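PDB 3CNC: fiber protein from Human adenovirus 16, which forms the trimeric knob domain of the viral fiber and probably attaches the virus to host cells, with CD46 as a likely receptor. Local coordinates for residues Lys52-Leu57 / Asn65-Leu70; Glu149-Gly154 / Lys169-Leu174. All coordinates share one frame; numbering follows the deposited sequence.

Contact 1 of 2, residues Lys52-Leu57 / Asn65-Leu70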
# COMPACT_ATOMS: atom_id res chain seq x y z
N LYS A 52 -4.89 22.31 4.43
CA LYS A 52 -3.98 21.94 3.35
C LYS A 52 -4.12 20.47 2.96
O LYS A 52 -3.93 19.58 3.78
CB LYS A 52 -2.54 22.22 3.78
CG LYS A 52 -2.30 23.66 4.16
CD LYS A 52 -1.02 23.81 4.98
CE LYS A 52 -0.77 25.27 5.34
NZ LYS A 52 0.39 25.41 6.28
N LEU A 53 -4.47 20.24 1.69
CA LEU A 53 -4.64 18.90 1.17
C LEU A 53 -3.47 18.49 0.29
O LEU A 53 -3.17 19.17 -0.70
CB LEU A 53 -5.92 18.80 0.33
CG LEU A 53 -6.05 17.50 -0.47
CD1 LEU A 53 -6.38 16.35 0.48
CD2 LEU A 53 -7.14 17.64 -1.51
N THR A 54 -2.81 17.40 0.65
CA THR A 54 -1.71 16.89 -0.17
C THR A 54 -2.22 15.61 -0.82
O THR A 54 -2.60 14.66 -0.15
CB THR A 54 -0.47 16.57 0.67
OG1 THR A 54 -0.01 17.76 1.31
CG2 THR A 54 0.65 16.05 -0.23
N LEU A 55 -2.24 15.60 -2.14
CA LEU A 55 -2.72 14.43 -2.85
C LEU A 55 -1.80 14.17 -4.02
O LEU A 55 -1.54 15.07 -4.82
CB LEU A 55 -4.15 14.65 -3.35
CG LEU A 55 -4.75 13.52 -4.19
CD1 LEU A 55 -5.06 12.34 -3.29
CD2 LEU A 55 -6.03 14.00 -4.90
N VAL A 56 -1.30 12.95 -4.12
CA VAL A 56 -0.43 12.58 -5.22
C VAL A 56 -1.01 11.38 -5.96
O VAL A 56 -1.26 10.33 -5.36
CB VAL A 56 0.97 12.21 -4.74
CG1 VAL A 56 1.94 12.26 -5.92
CG2 VAL A 56 1.39 13.14 -3.61
N LEU A 57 -1.25 11.54 -7.26
CA LEU A 57 -1.77 10.46 -8.08
C LEU A 57 -0.69 10.12 -9.10
O LEU A 57 -0.24 10.99 -9.85
CB LEU A 57 -3.06 10.90 -8.80
CG LEU A 57 -4.20 11.33 -7.86
CD1 LEU A 57 -5.42 11.74 -8.69
CD2 LEU A 57 -4.55 10.20 -6.93
N ASN A 65 -1.23 4.95 -8.35
CA ASN A 65 -0.75 4.80 -6.99
C ASN A 65 -1.05 6.14 -6.32
O ASN A 65 -0.54 7.19 -6.75
CB ASN A 65 0.76 4.54 -6.96
CG ASN A 65 1.10 3.08 -7.17
OD1 ASN A 65 2.27 2.73 -7.26
ND2 ASN A 65 0.08 2.22 -7.24
N GLY A 66 -1.88 6.13 -5.27
CA GLY A 66 -2.24 7.37 -4.61
C GLY A 66 -1.66 7.61 -3.23
O GLY A 66 -1.41 6.67 -2.47
N TYR A 67 -1.46 8.89 -2.91
CA TYR A 67 -0.92 9.33 -1.62
C TYR A 67 -1.74 10.53 -1.15
O TYR A 67 -1.90 11.49 -1.89
CB TYR A 67 0.54 9.75 -1.80
CG TYR A 67 1.20 10.35 -0.57
CD1 TYR A 67 1.98 9.56 0.28
CD2 TYR A 67 1.08 11.71 -0.28
CE1 TYR A 67 2.64 10.12 1.38
CE2 TYR A 67 1.74 12.29 0.83
CZ TYR A 67 2.51 11.48 1.64
OH TYR A 67 3.20 12.03 2.70
N ILE A 68 -2.25 10.48 0.07
CA ILE A 68 -3.06 11.60 0.55
C ILE A 68 -2.87 11.88 2.02
O ILE A 68 -2.79 10.97 2.85
CB ILE A 68 -4.58 11.37 0.28
CG1 ILE A 68 -5.37 12.64 0.61
CG2 ILE A 68 -5.09 10.18 1.12
CD1 ILE A 68 -6.78 12.66 0.04
N THR A 69 -2.84 13.18 2.32
CA THR A 69 -2.67 13.66 3.68
C THR A 69 -3.34 15.03 3.88
O THR A 69 -3.41 15.86 2.96
CB THR A 69 -1.17 13.75 4.04
OG1 THR A 69 -1.02 13.63 5.45
CG2 THR A 69 -0.59 15.08 3.58
N LEU A 70 -3.83 15.26 5.10
CA LEU A 70 -4.50 16.51 5.46
C LEU A 70 -3.79 17.26 6.60
O LEU A 70 -3.34 16.66 7.58
CB LEU A 70 -5.92 16.22 5.94
CG LEU A 70 -7.13 16.60 5.10
CD1 LEU A 70 -8.34 16.43 6.00
CD2 LEU A 70 -7.06 18.04 4.60
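The aromatic ring in this contact is that of Y67, and two side chains of 52-57 meet the same flank of it. CG2 of T54 comes to the ring edge, near its plane, 4.1 Å from Y67 CE2. CG2 of V56 approaches obliquely and lies closer, 3.6 Å from Y67 CD2. The two segments belong to the antiparallel β hairpin 51-60/63-72, in one of the two sheets of the knob's β sandwich. Y67 has CG anti to its backbone N (chi1 175°), so the ring runs alongside V56 and T54, pointing the same way. On this face the second subunit adds I216, which touches both V56 and Y67. The Y67 hydroxyl is hydrogen-bonded to the hydroxyl of Y137 of that subunit, so this face is part of the trimer interface.

T54 and T69 lie side by side, pointing the same way. T69 CG2 sits in the crowded position between its backbone N and carbonyl carbon, which brings it tightly to T54 CB at 3.3 Å.

The opposite face carries L53, L55, I68 and L70. CD1 of I68 meets CD1 of L53 at 3.7 Å and also touches L55. L55 CD1 reaches I68 CB, again at 3.7 Å. M187, F189 and W191 of strand 185-194 cover this apolar layer from the other sheet.

Four backbone hydrogen bonds join the strands, in the pairs T54-T69 and V56-Y67. The V56 N to Y67 O bond is 2.7 Å. T54 N points almost straight at T69 O, with an N-H...O angle of 173°. In return, T54 O accepts from T69 N and is also approached by I68 CA at 3.2 Å in a CA-H...O contact.

Contact 2 of 2, residues Glu149-Gly154 / Lys169-Leu174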
# COMPACT_ATOMS: atom_id res chain seq x y z
N GLU A 149 -18.49 -1.96 -4.96
CA GLU A 149 -17.15 -2.15 -5.53
C GLU A 149 -16.50 -0.78 -5.72
O GLU A 149 -15.34 -0.69 -6.13
CB GLU A 149 -17.19 -2.80 -6.92
CG GLU A 149 -18.37 -3.69 -7.17
CD GLU A 149 -19.59 -2.93 -7.67
OE1 GLU A 149 -19.67 -2.65 -8.89
OE2 GLU A 149 -20.47 -2.62 -6.85
N ASP A 150 -17.26 0.27 -5.46
CA ASP A 150 -16.74 1.62 -5.61
C ASP A 150 -16.06 2.14 -4.36
O ASP A 150 -15.67 3.30 -4.31
CB ASP A 150 -17.87 2.58 -6.01
CG ASP A 150 -18.33 2.39 -7.45
OD1 ASP A 150 -17.84 1.45 -8.12
OD2 ASP A 150 -19.17 3.18 -7.92
N TYR A 151 -15.88 1.27 -3.37
CA TYR A 151 -15.25 1.69 -2.12
C TYR A 151 -13.92 1.05 -1.74
O TYR A 151 -13.71 -0.16 -1.93
CB TYR A 151 -16.20 1.45 -0.93
CG TYR A 151 -17.52 2.15 -0.99
CD1 TYR A 151 -18.69 1.45 -1.31
CD2 TYR A 151 -17.63 3.51 -0.68
CE1 TYR A 151 -19.94 2.08 -1.31
CE2 TYR A 151 -18.87 4.15 -0.68
CZ TYR A 151 -20.02 3.44 -0.99
OH TYR A 151 -21.24 4.06 -0.95
N ILE A 152 -13.04 1.86 -1.17
CA ILE A 152 -11.75 1.39 -0.69
C ILE A 152 -11.76 1.77 0.79
O ILE A 152 -12.08 2.91 1.14
CB ILE A 152 -10.55 2.12 -1.36
CG1 ILE A 152 -10.43 1.72 -2.84
CG2 ILE A 152 -9.27 1.80 -0.63
CD1 ILE A 152 -9.44 2.59 -3.63
N TYR A 153 -11.45 0.81 1.66
CA TYR A 153 -11.39 1.09 3.09
C TYR A 153 -9.95 0.87 3.56
O TYR A 153 -9.23 0.03 3.02
CB TYR A 153 -12.34 0.17 3.87
CG TYR A 153 -13.75 0.18 3.34
CD1 TYR A 153 -14.13 -0.73 2.35
CD2 TYR A 153 -14.69 1.11 3.78
CE1 TYR A 153 -15.42 -0.71 1.81
CE2 TYR A 153 -15.98 1.14 3.25
CZ TYR A 153 -16.34 0.22 2.27
OH TYR A 153 -17.60 0.23 1.73
N GLY A 154 -9.53 1.65 4.55
CA GLY A 154 -8.18 1.52 5.06
C GLY A 154 -8.02 2.28 6.36
O GLY A 154 -9.00 2.49 7.08
N LYS A 169 -10.38 5.80 10.50
CA LYS A 169 -10.91 4.93 9.47
C LYS A 169 -11.14 5.76 8.22
O LYS A 169 -11.85 6.77 8.25
CB LYS A 169 -12.20 4.26 9.96
CG LYS A 169 -11.94 3.31 11.12
CD LYS A 169 -13.21 2.69 11.69
CE LYS A 169 -12.86 1.73 12.83
NZ LYS A 169 -14.07 1.18 13.51
N VAL A 170 -10.50 5.33 7.13
CA VAL A 170 -10.56 6.02 5.86
C VAL A 170 -11.43 5.31 4.84
O VAL A 170 -11.32 4.10 4.67
CB VAL A 170 -9.15 6.13 5.26
CG1 VAL A 170 -9.21 6.88 3.94
CG2 VAL A 170 -8.22 6.80 6.26
N THR A 171 -12.28 6.07 4.16
CA THR A 171 -13.14 5.48 3.13
C THR A 171 -12.95 6.28 1.86
O THR A 171 -13.06 7.50 1.88
CB THR A 171 -14.63 5.55 3.46
OG1 THR A 171 -14.88 4.90 4.71
CG2 THR A 171 -15.45 4.85 2.38
N VAL A 172 -12.66 5.60 0.76
CA VAL A 172 -12.49 6.28 -0.51
C VAL A 172 -13.63 5.84 -1.40
O VAL A 172 -13.90 4.66 -1.51
CB VAL A 172 -11.16 5.92 -1.20
CG1 VAL A 172 -10.95 6.80 -2.40
CG2 VAL A 172 -10.01 6.06 -0.23
N THR A 173 -14.31 6.80 -2.01
CA THR A 173 -15.40 6.46 -2.91
C THR A 173 -14.98 6.88 -4.31
O THR A 173 -14.56 8.01 -4.51
CB THR A 173 -16.70 7.19 -2.54
OG1 THR A 173 -16.99 6.98 -1.15
CG2 THR A 173 -17.87 6.66 -3.38
N LEU A 174 -15.08 5.96 -5.26
CA LEU A 174 -14.70 6.27 -6.64
C LEU A 174 -15.95 6.29 -7.54
O LEU A 174 -16.73 5.35 -7.53
CB LEU A 174 -13.69 5.24 -7.16
CG LEU A 174 -12.41 5.01 -6.33
CD1 LEU A 174 -11.61 3.86 -6.91
CD2 LEU A 174 -11.57 6.27 -6.31
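Y151 lays the edge of its ring against T173, with CE2 3.4 Å from T173 OG1, which sits near the ring plane. Both side chains stand on the same face of the antiparallel β hairpin 151-159/165-174, in a four-stranded sheet of the knob's β sandwich. Y153 stands on this face too. Both tyrosines hold CG anti to the carbonyl carbon (chi1 -59° in Y151), and their rings run alongside the threonines. The methyl CG2 of T171 touches both rings. It is 3.8 Å from Y153 CE2 and 4.0 Å from Y151 CD2, oblique to each ring.

The other face is apolar. CB of I152 meets CB of V172 at 3.9 Å. Further along, I152 turns CD1 to L174 CD1, 4.1 Å away, and the two side chains cross obliquely. F211 lies against V170 and V172, and Y215 against L174, so strand 211-216 of the other sheet covers this layer. The third subunit packs its K159 on both tyrosines and its F212 on I152, and its K35 makes a salt bridge to E149 OE1.

Five backbone hydrogen bonds fix the register. I152 and V172 are bonded in both directions. At the start of the strand, D150 O accepts from L174 N at 2.9 Å, so the pairing reaches back into the short 3-10 segment that holds E149 and D150.

At the other end, G154 N gives a bond to V170 O. The return bond from V170 N to G154 O is the longest of the five, at 3.2 Å. Its N-H...O angle is nearly straight at 170°, yet V170 N stands above the carbonyl plane of G154, 56° out of it.

Overall arrangement
Contact 1 and contact 2 are two antiparallel hairpins, one in each sheet of the β sandwich. Their centres are about 15 Å apart and their nearest atoms about 6 Å, with no direct touch. Strand 211-216 pairs beside contact 1 and packs across on contact 2; strand 185-194 does the reverse. Aromatic residues such as F189, W191 and F211 thus link the two apolar layers. Contact 1 is the buried one, nearer the centre of the chain. Its outer face is mixed, and the second subunit packs there. Contact 2 is partly exposed. Its outer face carries tyrosines and threonines, and K159 of the third subunit packs on the tyrosines; F212 of that subunit meets I152 on the other face.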